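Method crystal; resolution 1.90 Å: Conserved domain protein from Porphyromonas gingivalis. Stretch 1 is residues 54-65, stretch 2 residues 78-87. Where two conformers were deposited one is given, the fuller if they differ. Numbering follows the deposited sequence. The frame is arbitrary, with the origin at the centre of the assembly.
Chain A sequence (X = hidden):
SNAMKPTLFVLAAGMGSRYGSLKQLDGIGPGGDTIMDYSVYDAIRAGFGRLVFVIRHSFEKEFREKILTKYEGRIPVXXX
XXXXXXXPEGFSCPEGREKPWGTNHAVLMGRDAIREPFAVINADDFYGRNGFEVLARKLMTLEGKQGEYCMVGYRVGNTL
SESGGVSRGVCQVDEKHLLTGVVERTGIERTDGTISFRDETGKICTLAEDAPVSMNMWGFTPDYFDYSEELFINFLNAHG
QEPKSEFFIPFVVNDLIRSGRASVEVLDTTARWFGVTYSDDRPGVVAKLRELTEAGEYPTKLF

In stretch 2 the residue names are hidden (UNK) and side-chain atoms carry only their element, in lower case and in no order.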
# COMPACT_ATOMS: atom_id res chain seq x y z
N VAL A 54 3.06 3.70 -9.97
CA VAL A 54 4.52 3.76 -10.03
C VAL A 54 5.04 2.37 -10.44
O VAL A 54 4.72 1.37 -9.81
CB VAL A 54 5.17 4.22 -8.70
CG1 VAL A 54 4.69 3.36 -7.53
CG2 VAL A 54 6.70 4.23 -8.83
N ILE A 55 5.80 2.34 -11.53
CA ILE A 55 6.38 1.10 -12.04
C ILE A 55 7.87 1.35 -12.30
O ILE A 55 8.41 2.36 -11.85
CB ILE A 55 5.69 0.63 -13.35
CG1 ILE A 55 5.86 1.67 -14.46
CG2 ILE A 55 4.20 0.34 -13.11
CD1 ILE A 55 5.58 1.07 -15.87
N ARG A 56 8.53 0.44 -13.02
CA ARG A 56 9.90 0.70 -13.46
C ARG A 56 9.99 0.56 -14.98
O ARG A 56 9.18 -0.13 -15.58
CB ARG A 56 10.90 -0.22 -12.74
CG ARG A 56 10.69 -0.18 -11.23
CD ARG A 56 11.79 -0.90 -10.42
NE ARG A 56 11.44 -0.84 -9.00
CZ ARG A 56 11.44 -1.89 -8.18
NH1 ARG A 56 11.83 -3.09 -8.61
NH2 ARG A 56 11.07 -1.73 -6.91
N HIS A 57 10.97 1.22 -15.59
CA HIS A 57 11.09 1.18 -17.04
C HIS A 57 11.32 -0.24 -17.55
O HIS A 57 10.91 -0.57 -18.66
CB HIS A 57 12.24 2.08 -17.51
CG HIS A 57 11.93 3.55 -17.41
ND1 HIS A 57 11.00 4.17 -18.22
CD2 HIS A 57 12.43 4.51 -16.61
CE1 HIS A 57 10.94 5.45 -17.91
NE2 HIS A 57 11.80 5.68 -16.93
N SER A 58 11.98 -1.07 -16.74
CA SER A 58 12.31 -2.45 -17.15
C SER A 58 11.10 -3.30 -17.54
O SER A 58 11.24 -4.29 -18.25
CB SER A 58 13.13 -3.16 -16.07
OG SER A 58 12.32 -3.56 -14.98
N PHE A 59 9.91 -2.94 -17.07
CA PHE A 59 8.72 -3.68 -17.47
C PHE A 59 7.60 -2.78 -17.99
O PHE A 59 6.43 -3.15 -18.00
CB PHE A 59 8.22 -4.61 -16.34
CG PHE A 59 7.85 -3.91 -15.05
CD1 PHE A 59 6.54 -3.58 -14.79
CD2 PHE A 59 8.80 -3.65 -14.09
CE1 PHE A 59 6.17 -2.96 -13.60
CE2 PHE A 59 8.46 -3.02 -12.89
CZ PHE A 59 7.13 -2.69 -12.64
N GLU A 60 7.98 -1.60 -18.47
CA GLU A 60 7.00 -0.63 -18.93
C GLU A 60 6.24 -1.15 -20.15
O GLU A 60 5.02 -1.02 -20.23
CB GLU A 60 7.68 0.69 -19.25
CG GLU A 60 6.80 1.70 -19.93
CD GLU A 60 7.58 2.94 -20.35
OE1 GLU A 60 8.83 2.94 -20.21
OE2 GLU A 60 6.95 3.90 -20.84
N LYS A 61 6.95 -1.73 -21.10
CA LYS A 61 6.30 -2.19 -22.33
C LYS A 61 5.15 -3.15 -22.03
O LYS A 61 4.04 -2.99 -22.54
CB LYS A 61 7.30 -2.82 -23.31
CG LYS A 61 6.66 -3.22 -24.63
CD LYS A 61 7.67 -3.92 -25.55
CE LYS A 61 7.00 -4.44 -26.81
NZ LYS A 61 7.99 -5.09 -27.73
N GLU A 62 5.42 -4.17 -21.22
CA GLU A 62 4.38 -5.14 -20.92
C GLU A 62 3.32 -4.56 -20.01
O GLU A 62 2.16 -4.94 -20.09
CB GLU A 62 4.98 -6.43 -20.34
CG GLU A 62 5.95 -7.09 -21.34
CD GLU A 62 6.30 -8.53 -21.01
OE1 GLU A 62 6.33 -8.89 -19.82
OE2 GLU A 62 6.58 -9.30 -21.96
N PHE A 63 3.72 -3.64 -19.13
CA PHE A 63 2.72 -3.02 -18.27
C PHE A 63 1.70 -2.28 -19.14
O PHE A 63 0.49 -2.39 -18.92
CB PHE A 63 3.36 -2.05 -17.26
CG PHE A 63 2.47 -1.74 -16.08
CD1 PHE A 63 2.54 -2.51 -14.93
CD2 PHE A 63 1.56 -0.68 -16.13
CE1 PHE A 63 1.71 -2.25 -13.83
CE2 PHE A 63 0.73 -0.41 -15.04
CZ PHE A 63 0.81 -1.19 -13.89
N ARG A 64 2.19 -1.54 -20.12
CA ARG A 64 1.29 -0.82 -21.02
C ARG A 64 0.42 -1.80 -21.81
O ARG A 64 -0.77 -1.59 -21.95
CB ARG A 64 2.09 0.08 -21.97
CG ARG A 64 2.81 1.27 -21.29
CD ARG A 64 3.62 2.06 -22.33
NE ARG A 64 4.29 3.23 -21.76
CZ ARG A 64 3.70 4.40 -21.57
NH1 ARG A 64 2.41 4.54 -21.88
NH2 ARG A 64 4.38 5.43 -21.06
N GLU A 65 1.03 -2.87 -22.30
CA GLU A 65 0.31 -3.84 -23.13
C GLU A 65 -0.76 -4.62 -22.38
O GLU A 65 -1.88 -4.81 -22.87
CB GLU A 65 1.28 -4.84 -23.75
CG GLU A 65 2.20 -4.29 -24.82
CD GLU A 65 3.18 -5.34 -25.32
OE1 GLU A 65 3.09 -6.51 -24.87
OE2 GLU A 65 4.05 -5.00 -26.15
N UNK A 78 -2.06 7.20 -15.36
CA UNK A 78 -0.74 7.78 -15.62
C UNK A 78 0.33 6.88 -15.00
O UNK A 78 0.11 6.30 -13.93
o UNK A 78 1.99 11.78 -15.29
c UNK A 78 -0.65 9.20 -15.04
o UNK A 78 -0.09 11.94 -14.60
c UNK A 78 0.79 9.74 -15.04
c UNK A 78 0.90 11.26 -14.97
N UNK A 79 1.47 6.77 -15.68
CA UNK A 79 2.63 6.05 -15.16
C UNK A 79 3.71 7.00 -14.65
O UNK A 79 4.01 8.01 -15.28
c UNK A 79 3.10 3.31 -17.93
c UNK A 79 1.78 3.20 -15.78
c UNK A 79 3.25 5.16 -16.24
c UNK A 79 2.33 4.11 -16.86
N UNK A 80 4.27 6.68 -13.48
CA UNK A 80 5.51 7.30 -13.01
C UNK A 80 6.51 6.19 -12.76
O UNK A 80 6.14 5.02 -12.66
c UNK A 80 4.85 7.39 -10.52
c UNK A 80 5.32 8.20 -11.76
c UNK A 80 4.34 9.33 -12.07
N UNK A 81 7.79 6.55 -12.68
CA UNK A 81 8.85 5.53 -12.71
C UNK A 81 9.80 5.60 -11.53
O UNK A 81 10.39 6.65 -11.26
c UNK A 81 7.78 3.93 -16.85
c UNK A 81 8.12 6.48 -15.83
c UNK A 81 8.60 4.14 -15.74
c UNK A 81 9.63 5.64 -14.02
c UNK A 81 7.30 6.28 -16.93
c UNK A 81 8.78 5.42 -15.23
c UNK A 81 7.14 5.00 -17.44
N UNK A 82 9.98 4.48 -10.84
CA UNK A 82 10.94 4.42 -9.74
C UNK A 82 12.26 3.90 -10.25
O UNK A 82 12.36 2.73 -10.65
n UNK A 82 11.38 2.51 -5.17
c UNK A 82 10.44 3.50 -8.62
c UNK A 82 11.43 3.39 -7.44
c UNK A 82 11.09 2.28 -6.45
o UNK A 82 10.60 1.21 -6.83
N UNK A 83 13.28 4.75 -10.25
CA UNK A 83 14.63 4.34 -10.65
C UNK A 83 15.63 4.63 -9.53
O UNK A 83 15.44 5.54 -8.72
c UNK A 83 14.06 4.81 -13.13
o UNK A 83 14.73 2.50 -13.34
o UNK A 83 12.69 3.03 -13.99
c UNK A 83 13.81 3.34 -13.51
c UNK A 83 15.05 5.00 -11.96
N UNK A 84 16.72 3.87 -9.51
CA UNK A 84 17.73 4.00 -8.46
C UNK A 84 18.37 5.38 -8.41
O UNK A 84 18.76 5.85 -7.34
c UNK A 84 18.40 1.47 -8.45
c UNK A 84 18.13 1.17 -6.98
c UNK A 84 18.81 2.93 -8.64
c UNK A 84 19.48 0.53 -9.01
N UNK A 85 18.47 6.04 -9.56
CA UNK A 85 19.17 7.32 -9.64
C UNK A 85 18.26 8.53 -9.43
O UNK A 85 18.70 9.68 -9.55
o UNK A 85 17.80 7.38 -12.02
c UNK A 85 19.95 7.45 -10.97
c UNK A 85 19.03 7.51 -12.18
o UNK A 85 19.55 7.70 -13.31
N UNK A 86 16.99 8.28 -9.12
CA UNK A 86 16.06 9.37 -8.85
C UNK A 86 16.16 9.81 -7.39
O UNK A 86 15.32 9.47 -6.56
n UNK A 86 13.45 7.95 -14.16
c UNK A 86 14.05 9.82 -10.34
c UNK A 86 14.63 8.98 -9.21
c UNK A 86 14.65 8.10 -13.61
c UNK A 86 13.64 8.98 -11.54
n UNK A 86 14.77 8.59 -12.38
n UNK A 86 15.73 7.77 -14.30
N UNK A 87 17.21 10.58 -7.11
CA UNK A 87 17.55 11.02 -5.76
C UNK A 87 17.56 12.53 -5.69
O UNK A 87 17.70 13.20 -6.71
c UNK A 87 18.95 10.50 -5.40
c UNK A 87 19.14 8.98 -5.44
c UNK A 87 18.29 8.33 -4.35
c UNK A 87 20.61 8.61 -5.30
O HOH W 1 14.08 -0.09 -14.65

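Position 78 carries three carbons in a row, the third holding two oxygens, and none of these atoms reaches stretch 1. A carboxylate two carbons beyond CB is Glu 78, outside the contact.

Position 79 has four carbons, forked at the second, and CB points toward stretch 1. One tip lies 3.8 Å from Phe 63 CE2; the other is 3.9 Å from Ile 55 CD1 and 3.8 Å from Arg 64 CZ, over one face of that guanidinium. The fork beyond CB makes this Leu 79. Its CD2 meets the phenyl ring and its CD1 the isoleucine and arginine, so one side chain joins helix to strand.

Position 80 shows three carbons, with the branch at CB itself, and one branch carbon sits 3.7 Å from Val 54 CB. This is Val 80. The two valines share a face of the sheet in a parallel bridge, and Ile 55 N donates to Val 80 O at 2.9 Å.

Position 81 has one carbon and then a ring of six carbons, with no oxygen on it. The ring lies in an offset stack with the His 57 ring, the planes 6° apart and the centroids 3.9 Å apart. This is Phe 81. Ile 55 CD1 approaches Phe 81 CE1 at 3.7 Å, on the opposite face of the sheet from the valine pair.

At position 82 the side chain is three carbons, the third carrying one oxygen and one nitrogen. The amide oxygen accepts two hydrogen bonds, from Arg 56 NE at 3.1 Å and Arg 56 NH2 at 3.0 Å, at the edge of the guanidinium. The residue is Gln 82. Its backbone N donates to Ile 55 O at 2.8 Å, closing the strand ladder, while its CB packs 3.8 Å from Val 54 CG2.

Position 83 again has three carbons ending in two oxygens. One oxygen accepts from His 57 N at 3.0 Å; the other takes a hydrogen bond from water 1, which accepts from Ser 58 N. This is Glu 83, whose carboxylate receives the backbone just past the strand.

Position 84, four carbons forked at the second, is Leu 84, and position 85, two carbons with two oxygens on the second, is Asp 85; neither touches stretch 1. Position 86 runs three carbons, a nitrogen, then a carbon bearing two nitrogens, one of them 3.9 Å from His 57 NE2 at the imidazole edge: Arg 86, salt-bridged to Asp 85. Position 87, four carbons forked at the second, is Leu 87, out of reach.

The contact works in layers. Parallel backbone pairing sets the register, and alternation sends the valines to one face and Ile 55 with Phe 81 to the other. Beyond the strands, polar side chains extend the pairing: Gln 82 holds Arg 56, and Glu 83 holds the His 57 backbone. Glu 60 braces the helix side, accepting from His 57 ND1 and salt-bridging Arg 64.

Stretch 2, residues 78-87: ELVFQELDRL
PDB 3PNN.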